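Niemann-Pick type C2 protein (Camponotus japonicus, PDB 3WEB) probably carries fatty acids and related lipids in chemical communication between worker ants, holding oleic acid inside an immunoglobulin-like beta-sandwich. Local coordinates at residues E4-V10 / E120-K126; H37-K41 / E90-K94; N50-F56 / M111-E117. One frame throughout, in Å; residues are numbered along the deposited sequence.

Contact 1: residues E4-V10 / E120-K126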
loop_
_atom_site.group_PDB
_atom_site.type_symbol
_atom_site.label_atom_id
_atom_site.label_comp_id
_atom_site.label_asym_id
_atom_site.label_seq_id
_atom_site.Cartn_x
_atom_site.Cartn_y
_atom_site.Cartn_z
ATOM N N GLU A 4 -0.823 4.051 -9.923
ATOM C CA GLU A 4 -1.840 5.067 -10.182
ATOM C C GLU A 4 -2.426 5.599 -8.885
ATOM O O GLU A 4 -2.552 4.869 -7.908
ATOM C CB GLU A 4 -2.991 4.463 -10.991
ATOM C CG GLU A 4 -2.730 4.181 -12.458
ATOM C CD GLU A 4 -3.955 3.574 -13.124
ATOM O OE1 GLU A 4 -5.049 4.171 -13.036
ATOM O OE2 GLU A 4 -3.836 2.495 -13.732
ATOM N N ASP A 5 -2.807 6.870 -8.896
ATOM C CA ASP A 5 -3.507 7.469 -7.767
ATOM C C ASP A 5 -5.000 7.172 -7.922
ATOM O O ASP A 5 -5.639 7.645 -8.866
ATOM C CB ASP A 5 -3.200 8.975 -7.734
ATOM C CG ASP A 5 -4.123 9.764 -6.821
ATOM O OD1 ASP A 5 -4.784 9.175 -5.941
ATOM O OD2 ASP A 5 -4.184 11.004 -7.001
ATOM N N CYS A 6 -5.555 6.377 -7.007
ATOM C CA CYS A 6 -6.983 6.030 -7.075
ATOM C C CYS A 6 -7.871 6.930 -6.223
ATOM O O CYS A 6 -9.001 6.559 -5.887
ATOM C CB CYS A 6 -7.241 4.546 -6.772
ATOM S SG CYS A 6 -6.307 3.826 -5.401
ATOM N N GLY A 7 -7.361 8.115 -5.897
ATOM C CA GLY A 7 -8.141 9.132 -5.209
ATOM C C GLY A 7 -7.841 9.248 -3.730
ATOM O O GLY A 7 -8.161 8.358 -2.943
ATOM N N SER A 8 -7.206 10.348 -3.356
ATOM C CA SER A 8 -7.039 10.678 -1.946
ATOM C C SER A 8 -7.361 12.140 -1.723
ATOM O O SER A 8 -7.118 12.975 -2.598
ATOM C CB SER A 8 -5.631 10.336 -1.471
ATOM O OG SER A 8 -4.654 10.998 -2.242
ATOM N N GLU A 9 -7.939 12.455 -0.567
ATOM C CA GLU A 9 -8.361 13.823 -0.292
ATOM C C GLU A 9 -7.531 14.550 0.770
ATOM O O GLU A 9 -7.611 15.778 0.884
ATOM C CB GLU A 9 -9.855 13.882 0.047
ATOM C CG GLU A 9 -10.229 13.215 1.362
ATOM C CD GLU A 9 -11.636 13.548 1.824
ATOM O OE1 GLU A 9 -12.058 14.719 1.687
ATOM O OE2 GLU A 9 -12.317 12.636 2.340
ATOM N N VAL A 10 -6.744 13.808 1.551
ATOM C CA VAL A 10 -5.926 14.438 2.598
ATOM C C VAL A 10 -4.437 14.088 2.501
ATOM O O VAL A 10 -3.695 14.127 3.489
ATOM C CB VAL A 10 -6.478 14.225 4.037
ATOM C CG1 VAL A 10 -7.792 14.966 4.227
ATOM C CG2 VAL A 10 -6.625 12.744 4.374
ATOM N N GLU A 120 -10.786 9.381 6.146
ATOM C CA GLU A 120 -10.437 10.121 4.931
ATOM C C GLU A 120 -9.177 9.509 4.326
ATOM O O GLU A 120 -8.260 9.137 5.059
ATOM C CB GLU A 120 -10.177 11.598 5.243
ATOM C CG GLU A 120 -11.320 12.300 5.968
ATOM C CD GLU A 120 -10.985 13.729 6.351
ATOM O OE1 GLU A 120 -9.950 13.976 7.000
ATOM O OE2 GLU A 120 -11.781 14.622 6.008
ATOM N N LYS A 121 -9.129 9.415 2.998
ATOM C CA LYS A 121 -7.971 8.817 2.314
ATOM C C LYS A 121 -6.782 9.769 2.236
ATOM O O LYS A 121 -6.868 10.829 1.607
ATOM C CB LYS A 121 -8.341 8.310 0.914
ATOM C CG LYS A 121 -9.311 7.133 0.940
ATOM C CD LYS A 121 -9.797 6.746 -0.445
ATOM C CE LYS A 121 -11.078 5.931 -0.324
ATOM N NZ LYS A 121 -11.397 5.180 -1.570
ATOM N N ILE A 122 -5.687 9.368 2.881
ATOM C CA ILE A 122 -4.397 10.055 2.763
ATOM C C ILE A 122 -3.755 9.646 1.445
ATOM O O ILE A 122 -3.252 10.491 0.699
ATOM C CB ILE A 122 -3.441 9.687 3.919
ATOM C CG1 ILE A 122 -4.118 9.903 5.281
ATOM C CG2 ILE A 122 -2.154 10.505 3.826
ATOM C CD1 ILE A 122 -3.467 9.129 6.411
ATOM N N THR A 123 -3.776 8.341 1.167
ATOM C CA THR A 123 -3.245 7.799 -0.087
ATOM C C THR A 123 -4.162 6.733 -0.650
ATOM O O THR A 123 -4.837 6.032 0.105
ATOM C CB THR A 123 -1.869 7.140 0.119
ATOM O OG1 THR A 123 -1.987 6.087 1.080
ATOM C CG2 THR A 123 -0.851 8.155 0.607
ATOM N N CYS A 124 -4.152 6.600 -1.975
ATOM C CA CYS A 124 -4.791 5.477 -2.657
ATOM C C CYS A 124 -3.918 5.118 -3.844
ATOM O O CYS A 124 -3.767 5.922 -4.768
ATOM C CB CYS A 124 -6.191 5.857 -3.137
ATOM S SG CYS A 124 -7.202 4.459 -3.677
ATOM N N VAL A 125 -3.358 3.911 -3.800
ATOM C CA VAL A 125 -2.435 3.408 -4.821
ATOM C C VAL A 125 -3.108 2.245 -5.530
ATOM O O VAL A 125 -3.677 1.374 -4.878
ATOM C CB VAL A 125 -1.125 2.899 -4.179
ATOM C CG1 VAL A 125 -0.171 2.363 -5.241
ATOM C CG2 VAL A 125 -0.459 4.004 -3.353
ATOM N N LYS A 126 -3.050 2.244 -6.861
ATOM C CA LYS A 126 -3.623 1.167 -7.657
ATOM C C LYS A 126 -2.589 0.675 -8.666
ATOM O O LYS A 126 -1.984 1.469 -9.386
ATOM C CB LYS A 126 -4.874 1.659 -8.380
ATOM C CG LYS A 126 -5.589 0.614 -9.210
ATOM C CD LYS A 126 -6.689 1.291 -10.007
ATOM C CE LYS A 126 -7.764 0.318 -10.446
ATOM N NZ LYS A 126 -8.703 1.028 -11.359
HETATM O O HOH W 1 -3.270 9.035 -3.392
HETATM O O HOH W 2 -10.534 6.943 -3.490
HETATM O O HOH W 3 -11.357 10.122 1.312
#
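Glu4 and Lys126 pair backbone to backbone in both directions, joining the short N-terminal strand antiparallel to the last strand of the ML-domain beta-sandwich. Glu4 N reaches Lys126 O at 2.9 Å, and the reverse bond runs from Lys126 N to Glu4 O. Asp5 turns back on its own chain: its OD1 accepts Gly7 N at 2.8 Å, an Asx turn just where the short strand ends, and a water held by the same OD1 also meets Ser8 OG and Cys124 N. At Cys6 the link becomes covalent. Its SG sits between the backbone N and the carbonyl carbon (chi1 42°), facing the 120-126 segment, and bonds Cys124 SG at 2.0 Å with a chi3 of -98°, while Cys6 N donates to Cys124 O from above the carbonyl plane. Gly7 O comes close to Cys124 CB, and a second water ties it to Lys121 NZ, which also makes a salt bridge with Glu113. Ser8 lays its CB against Ile122 O at 3.2 Å and hydrogen-bonds through OG to Gly11 O. The Glu9 and Glu120 side chains cross at about a right angle, two like charges with their OE2 atoms 4.2 Å apart. Val10 splits its branches, CG1 against the Glu120 carboxylate and CG2 against Ile122 CG1. With both branches cut back to an alanine, Ile122 CG1 and the Glu120 carboxylate would probably lose their apolar neighbour. Lys121 O takes two donors, Glu9 N lying in its carbonyl plane and Val10 N, at 3.0 Å, tilted 26° from it.

Contact 2: residues H37-K41 / E90-K94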
loop_
_atom_site.group_PDB
_atom_site.type_symbol
_atom_site.label_atom_id
_atom_site.label_comp_id
_atom_site.label_asym_id
_atom_site.label_seq_id
_atom_site.Cartn_x
_atom_site.Cartn_y
_atom_site.Cartn_z
ATOM N N HIS A 37 9.464 -6.742 0.165
ATOM C CA HIS A 37 9.655 -5.474 0.860
ATOM C C HIS A 37 8.972 -4.352 0.095
ATOM O O HIS A 37 9.224 -4.151 -1.088
ATOM C CB HIS A 37 11.143 -5.184 1.035
ATOM C CG HIS A 37 11.929 -6.371 1.497
ATOM N ND1 HIS A 37 11.792 -6.908 2.760
ATOM C CD2 HIS A 37 12.845 -7.137 0.859
ATOM C CE1 HIS A 37 12.602 -7.946 2.884
ATOM N NE2 HIS A 37 13.250 -8.107 1.744
ATOM N N VAL A 38 8.103 -3.623 0.785
ATOM C CA VAL A 38 7.318 -2.558 0.153
ATOM C C VAL A 38 7.642 -1.250 0.851
ATOM O O VAL A 38 7.701 -1.205 2.080
ATOM C CB VAL A 38 5.800 -2.820 0.240
ATOM C CG1 VAL A 38 5.005 -1.676 -0.393
ATOM C CG2 VAL A 38 5.440 -4.145 -0.417
ATOM N N SER A 39 7.874 -0.203 0.063
ATOM C CA SER A 39 8.087 1.144 0.582
ATOM C C SER A 39 7.125 2.119 -0.092
ATOM O O SER A 39 6.870 2.014 -1.291
ATOM C CB SER A 39 9.533 1.604 0.321
ATOM O OG SER A 39 9.691 2.984 0.627
ATOM N N MET A 40 6.590 3.065 0.680
ATOM C CA MET A 40 5.825 4.178 0.105
ATOM C C MET A 40 6.273 5.497 0.708
ATOM O O MET A 40 6.285 5.634 1.928
ATOM C CB MET A 40 4.319 4.003 0.338
ATOM C CG MET A 40 3.514 5.263 0.028
ATOM S SD MET A 40 1.717 5.048 -0.015
ATOM C CE MET A 40 1.379 4.783 1.718
ATOM N N LYS A 41 6.646 6.448 -0.152
ATOM C CA LYS A 41 6.897 7.830 0.272
ATOM C C LYS A 41 5.632 8.637 0.063
ATOM O O LYS A 41 5.096 8.689 -1.049
ATOM C CB LYS A 41 8.042 8.456 -0.521
ATOM C CG LYS A 41 9.354 7.699 -0.405
ATOM C CD LYS A 41 10.395 8.321 -1.317
ATOM C CE LYS A 41 11.615 7.426 -1.439
ATOM N NZ LYS A 41 12.646 8.072 -2.298
ATOM N N GLU A 90 6.952 14.933 4.000
ATOM C CA GLU A 90 7.048 13.617 3.378
ATOM C C GLU A 90 7.716 12.634 4.315
ATOM O O GLU A 90 8.738 12.940 4.928
ATOM C CB GLU A 90 7.800 13.663 2.050
ATOM C CG GLU A 90 7.661 12.355 1.273
ATOM C CD GLU A 90 8.224 12.434 -0.128
ATOM O OE1 GLU A 90 9.383 12.864 -0.280
ATOM O OE2 GLU A 90 7.508 12.059 -1.075
ATOM N N ILE A 91 7.115 11.453 4.423
ATOM C CA ILE A 91 7.619 10.366 5.256
ATOM C C ILE A 91 7.559 9.065 4.465
ATOM O O ILE A 91 6.983 9.026 3.378
ATOM C CB ILE A 91 6.819 10.237 6.570
ATOM C CG1 ILE A 91 5.313 10.177 6.267
ATOM C CG2 ILE A 91 7.144 11.410 7.492
ATOM C CD1 ILE A 91 4.439 9.937 7.478
ATOM N N GLU A 92 8.162 8.016 5.013
ATOM C CA GLU A 92 8.243 6.739 4.326
ATOM C C GLU A 92 7.737 5.599 5.194
ATOM O O GLU A 92 8.178 5.415 6.334
ATOM C CB GLU A 92 9.676 6.464 3.883
ATOM C CG GLU A 92 9.838 5.107 3.222
ATOM C CD GLU A 92 11.273 4.836 2.855
ATOM O OE1 GLU A 92 12.142 4.932 3.741
ATOM O OE2 GLU A 92 11.518 4.545 1.671
ATOM N N TYR A 93 6.787 4.857 4.639
ATOM C CA TYR A 93 6.307 3.610 5.212
ATOM C C TYR A 93 7.084 2.421 4.657
ATOM O O TYR A 93 7.402 2.381 3.464
ATOM C CB TYR A 93 4.839 3.448 4.874
ATOM C CG TYR A 93 4.248 2.094 5.206
ATOM C CD1 TYR A 93 3.945 1.758 6.518
ATOM C CD2 TYR A 93 3.972 1.168 4.204
ATOM C CE1 TYR A 93 3.382 0.529 6.830
ATOM C CE2 TYR A 93 3.405 -0.063 4.508
ATOM C CZ TYR A 93 3.118 -0.375 5.820
ATOM O OH TYR A 93 2.537 -1.586 6.120
ATOM N N LYS A 94 7.392 1.476 5.545
ATOM C CA LYS A 94 8.060 0.221 5.190
ATOM C C LYS A 94 7.323 -0.997 5.748
ATOM O O LYS A 94 6.848 -0.991 6.886
ATOM C CB LYS A 94 9.511 0.229 5.682
ATOM C CG LYS A 94 10.395 1.256 4.980
ATOM C CD LYS A 94 11.876 1.083 5.297
ATOM C CE LYS A 94 12.407 2.191 6.204
ATOM N NZ LYS A 94 11.865 2.159 7.596
#
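Ser39 OG donates to Glu92 OE2 over 2.6 Å, a short side-chain bond running diagonally between neighbouring strands of the three-stranded antiparallel sheet of the sandwich. The hydroxyl lies anti to its own backbone N (chi1 171°), which swings it towards Glu92, and it meets the anti side of the carboxylate oxygen, 35° out of the carboxylate plane. Beneath it the main chains settle their own polar groups. Met40 and Tyr93 form the hydrogen-bonded pair: Met40 N gives to Tyr93 O at 3.0 Å, and Tyr93 N returns a bond to Met40 O at 2.9 Å. Each of these carbonyls also receives a CA-H contact, Tyr93 O from Ser39 CA at 3.2 Å and Met40 O from Glu92 CA. The flanking non-hydrogen-bonded pairs, Ser39 with Lys94 and Lys41 with Glu92, turn the N-H and C=O of Ser39 and Lys41 away from strand 91-99, to bond Ile17, Ser14 and Asp15 of strand 11-18, while Val38 pairs with Val95. Glu90 brings OE2 to 3.7 Å from Lys41 CB, and that OE2 hydrogen-bonds to Ser14 OG. Lys41 NZ stays 5.4 Å from Glu92 OE2, too far for a salt bridge, though the positive charge would probably still favour the ionised carboxylate. The opposite face of the sheet carries Met40 and Tyr93, both buried; Met40 packs on Trp112, and the Tyr93 ring meets Phe114 edge-to-face. The side-chain hydrogen bond between the segments thus lies on the face of Ser39 and Glu92, whereas Met40 and Tyr93 face the other sheet, and Val38 touches the oleic acid.

Contact 3: residues N50-F56 / M111-E117. With OLA (oleic acid), chain B.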
loop_
_atom_site.group_PDB
_atom_site.type_symbol
_atom_site.label_atom_id
_atom_site.label_comp_id
_atom_site.label_asym_id
_atom_site.label_seq_id
_atom_site.Cartn_x
_atom_site.Cartn_y
_atom_site.Cartn_z
ATOM N N ASN A 50 -3.958 9.260 13.598
ATOM C CA ASN A 50 -3.831 7.809 13.472
ATOM C C ASN A 50 -4.033 7.389 12.022
ATOM O O ASN A 50 -4.778 8.037 11.281
ATOM C CB ASN A 50 -4.845 7.092 14.373
ATOM C CG ASN A 50 -4.556 5.612 14.528
ATOM O OD1 ASN A 50 -3.423 5.204 14.795
ATOM N ND2 ASN A 50 -5.593 4.793 14.387
ATOM N N VAL A 51 -3.372 6.304 11.623
ATOM C CA VAL A 51 -3.477 5.796 10.253
ATOM C C VAL A 51 -4.013 4.363 10.261
ATOM O O VAL A 51 -3.506 3.516 10.990
ATOM C CB VAL A 51 -2.115 5.830 9.517
ATOM C CG1 VAL A 51 -2.260 5.344 8.074
ATOM C CG2 VAL A 51 -1.523 7.231 9.536
ATOM N N GLU A 52 -5.025 4.102 9.441
ATOM C CA GLU A 52 -5.522 2.736 9.224
ATOM C C GLU A 52 -5.395 2.392 7.745
ATOM O O GLU A 52 -5.960 3.083 6.894
ATOM C CB GLU A 52 -6.986 2.587 9.654
ATOM C CG GLU A 52 -7.235 2.671 11.155
ATOM C CD GLU A 52 -8.703 2.488 11.515
ATOM O OE1 GLU A 52 -9.211 1.350 11.409
ATOM O OE2 GLU A 52 -9.355 3.476 11.919
ATOM N N ALA A 53 -4.648 1.336 7.444
ATOM C CA ALA A 53 -4.478 0.892 6.064
ATOM C C ALA A 53 -5.592 -0.059 5.627
ATOM O O ALA A 53 -6.171 -0.782 6.441
ATOM C CB ALA A 53 -3.121 0.241 5.864
ATOM N N LYS A 54 -5.872 -0.037 4.326
ATOM C CA LYS A 54 -6.902 -0.861 3.702
ATOM C C LYS A 54 -6.353 -1.406 2.391
ATOM O O LYS A 54 -5.678 -0.691 1.646
ATOM C CB LYS A 54 -8.148 -0.023 3.393
ATOM C CG LYS A 54 -8.757 0.698 4.586
ATOM C CD LYS A 54 -9.443 -0.282 5.513
ATOM C CE LYS A 54 -10.224 0.446 6.588
ATOM N NZ LYS A 54 -10.884 -0.552 7.475
ATOM N N ALA A 55 -6.655 -2.666 2.102
ATOM C CA ALA A 55 -6.252 -3.265 0.836
ATOM C C ALA A 55 -7.442 -3.895 0.118
ATOM O O ALA A 55 -8.387 -4.371 0.754
ATOM C CB ALA A 55 -5.150 -4.292 1.053
ATOM N N PHE A 56 -7.382 -3.879 -1.212
ATOM C CA PHE A 56 -8.416 -4.456 -2.061
ATOM C C PHE A 56 -7.779 -5.161 -3.254
ATOM O O PHE A 56 -6.759 -4.713 -3.778
ATOM C CB PHE A 56 -9.378 -3.375 -2.565
ATOM C CG PHE A 56 -9.992 -2.543 -1.472
ATOM C CD1 PHE A 56 -9.335 -1.418 -0.975
ATOM C CD2 PHE A 56 -11.236 -2.877 -0.943
ATOM C CE1 PHE A 56 -9.904 -0.651 0.036
ATOM C CE2 PHE A 56 -11.806 -2.116 0.068
ATOM C CZ PHE A 56 -11.142 -1.001 0.558
ATOM N N MET A 111 -5.491 -2.442 -4.941
ATOM C CA MET A 111 -5.718 -1.087 -4.462
ATOM C C MET A 111 -5.354 -1.030 -2.996
ATOM O O MET A 111 -5.781 -1.870 -2.213
ATOM C CB MET A 111 -7.168 -0.655 -4.656
ATOM C CG MET A 111 -7.587 -0.488 -6.112
ATOM S SD MET A 111 -9.353 -0.149 -6.265
ATOM C CE MET A 111 -9.528 1.230 -5.128
ATOM N N TRP A 112 -4.560 -0.033 -2.633
ATOM C CA TRP A 112 -3.997 0.039 -1.297
ATOM C C TRP A 112 -4.119 1.464 -0.796
ATOM O O TRP A 112 -3.645 2.401 -1.449
ATOM C CB TRP A 112 -2.537 -0.419 -1.355
ATOM C CG TRP A 112 -1.751 -0.303 -0.086
ATOM C CD1 TRP A 112 -2.151 -0.657 1.175
ATOM C CD2 TRP A 112 -0.394 0.143 0.032
ATOM N NE1 TRP A 112 -1.138 -0.427 2.073
ATOM C CE2 TRP A 112 -0.047 0.063 1.401
ATOM C CE3 TRP A 112 0.557 0.619 -0.885
ATOM C CZ2 TRP A 112 1.216 0.442 1.882
ATOM C CZ3 TRP A 112 1.821 0.991 -0.406
ATOM C CH2 TRP A 112 2.133 0.903 0.970
ATOM N N GLU A 113 -4.770 1.619 0.358
ATOM C CA GLU A 113 -5.077 2.934 0.909
ATOM C C GLU A 113 -4.562 3.119 2.327
ATOM O O GLU A 113 -4.533 2.180 3.120
ATOM C CB GLU A 113 -6.594 3.182 0.926
ATOM C CG GLU A 113 -7.331 2.872 -0.368
ATOM C CD GLU A 113 -8.821 3.158 -0.277
ATOM O OE1 GLU A 113 -9.356 3.243 0.854
ATOM O OE2 GLU A 113 -9.459 3.299 -1.343
ATOM N N PHE A 114 -4.149 4.344 2.636
ATOM C CA PHE A 114 -3.953 4.771 4.019
ATOM C C PHE A 114 -5.044 5.783 4.318
ATOM O O PHE A 114 -5.213 6.756 3.580
ATOM C CB PHE A 114 -2.597 5.469 4.206
ATOM C CG PHE A 114 -1.433 4.545 4.448
ATOM C CD1 PHE A 114 -1.539 3.165 4.296
ATOM C CD2 PHE A 114 -0.198 5.077 4.816
ATOM C CE1 PHE A 114 -0.449 2.334 4.522
ATOM C CE2 PHE A 114 0.896 4.248 5.044
ATOM C CZ PHE A 114 0.773 2.875 4.896
ATOM N N ARG A 115 -5.786 5.545 5.391
ATOM C CA ARG A 115 -6.790 6.490 5.848
ATOM C C ARG A 115 -6.415 7.057 7.210
ATOM O O ARG A 115 -5.703 6.411 7.996
ATOM C CB ARG A 115 -8.160 5.816 5.918
ATOM C CG ARG A 115 -8.653 5.310 4.573
ATOM C CD ARG A 115 -9.981 4.595 4.718
ATOM N NE ARG A 115 -10.445 4.053 3.443
ATOM C CZ ARG A 115 -11.578 3.369 3.293
ATOM N NH1 ARG A 115 -12.379 3.157 4.335
ATOM N NH2 ARG A 115 -11.917 2.897 2.102
ATOM N N ASN A 116 -6.895 8.259 7.497
ATOM C CA ASN A 116 -6.727 8.809 8.834
ATOM C C ASN A 116 -7.848 8.335 9.761
ATOM O O ASN A 116 -8.716 7.543 9.366
ATOM C CB ASN A 116 -6.625 10.337 8.805
ATOM C CG ASN A 116 -7.916 11.013 8.367
ATOM O OD1 ASN A 116 -8.952 10.367 8.192
ATOM N ND2 ASN A 116 -7.856 12.324 8.198
ATOM N N GLU A 117 -7.818 8.849 10.984
ATOM C CA GLU A 117 -8.783 8.526 12.034
ATOM C C GLU A 117 -10.231 8.889 11.662
ATOM O O GLU A 117 -11.182 8.359 12.248
ATOM C CB GLU A 117 -8.376 9.226 13.339
ATOM C CG GLU A 117 -8.422 10.757 13.316
ATOM C CD GLU A 117 -7.181 11.434 12.748
ATOM O OE1 GLU A 117 -6.227 10.740 12.328
ATOM O OE2 GLU A 117 -7.149 12.687 12.723
HETATM C C1 OLA B . 0.041 -6.579 6.572
HETATM O O1 OLA B . -0.350 -5.604 7.256
HETATM O O2 OLA B . -0.542 -7.687 6.572
HETATM C C2 OLA B . 1.277 -6.415 5.714
HETATM C C3 OLA B . 0.927 -6.545 4.234
HETATM C C4 OLA B . 1.526 -5.404 3.421
HETATM C C5 OLA B . 0.448 -4.498 2.842
HETATM C C6 OLA B . 0.941 -3.744 1.615
HETATM C C7 OLA B . 0.203 -4.231 0.375
HETATM C C8 OLA B . 0.571 -3.454 -0.889
HETATM C C9 OLA B . 1.873 -3.961 -1.478
HETATM C C10 OLA B . 1.967 -4.996 -2.319
HETATM C C11 OLA B . 0.774 -5.796 -2.793
HETATM C C12 OLA B . 1.171 -7.256 -2.955
HETATM C C13 OLA B . 0.094 -8.181 -2.402
HETATM C C14 OLA B . 0.626 -9.604 -2.284
HETATM C C15 OLA B . -0.507 -10.623 -2.323
HETATM C C16 OLA B . -0.708 -11.265 -0.955
HETATM C C17 OLA B . -0.231 -12.713 -0.957
HETATM C C18 OLA B . -1.061 -13.566 -0.021
HETATM O O HOH W 4 -10.171 5.516 10.065
#
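Ala53 presses its CB to 3.6 Å from Phe114 CE1, and Val51 CG1 lies 3.8 Å from CG of the same ring, the two methyls meeting it obliquely. Ala53 and Phe114 form a non-hydrogen-bonded pair, CA to CA 4.4 Å. On this buried face Trp112 also swings inward, its CG anti to the backbone N (chi1 175°), and the oleic acid chain passes over one face of the indole with C8 at 3.8 Å from Trp112 CD2. The two strands, 51-59 and 107-116, run antiparallel in one sheet of the immunoglobulin-like sandwich, and Trp112 forms part of the wall against the lipid. Paired backbone bonds join Glu52 to Arg115, Lys54 to Glu113 and Phe56 to Met111. The other face is partly exposed and mixes charged groups with Phe56 and Met111. There Arg115 grips Glu113 side-on, NE and NH2 both donating to OE1, each at 2.9 Å; Lys121 bonds the other carboxylate oxygen, and Asp119 takes Arg115 NH1. Lys54 lays CG over one face of the guanidinium, toward its rim, the two side chains crossing at about a right angle, while Phe56 brings CE1 near the Glu113 carboxylate. Near Asn50 and Glu117, a water bridges Glu52 OE2 and Asn116 O, and Glu117 OE1 receives Asn50 N at 3.0 Å from above its carboxylate plane.

How the contacts relate
Contacts 1 and 3 belong to the same sheet, where strands 107-116 and 121-131 lie side by side; contact 2 joins two strands of the sheet facing it. The sheets meet through Met40 and Tyr93 of contact 2, which pack on Trp112 and Phe114 of contact 3, and more lightly through Met40 against Thr123 and Val125 of contact 1. In each contact the inner face is buried and the outer face partly exposed. Contact 1 alone has a covalent link, with waters filling out its polar bonding; contact 2 adds one serine-carboxylate bond to its backbone pairing, and contact 3 carries a charged outer network that shares Lys121 with contact 1.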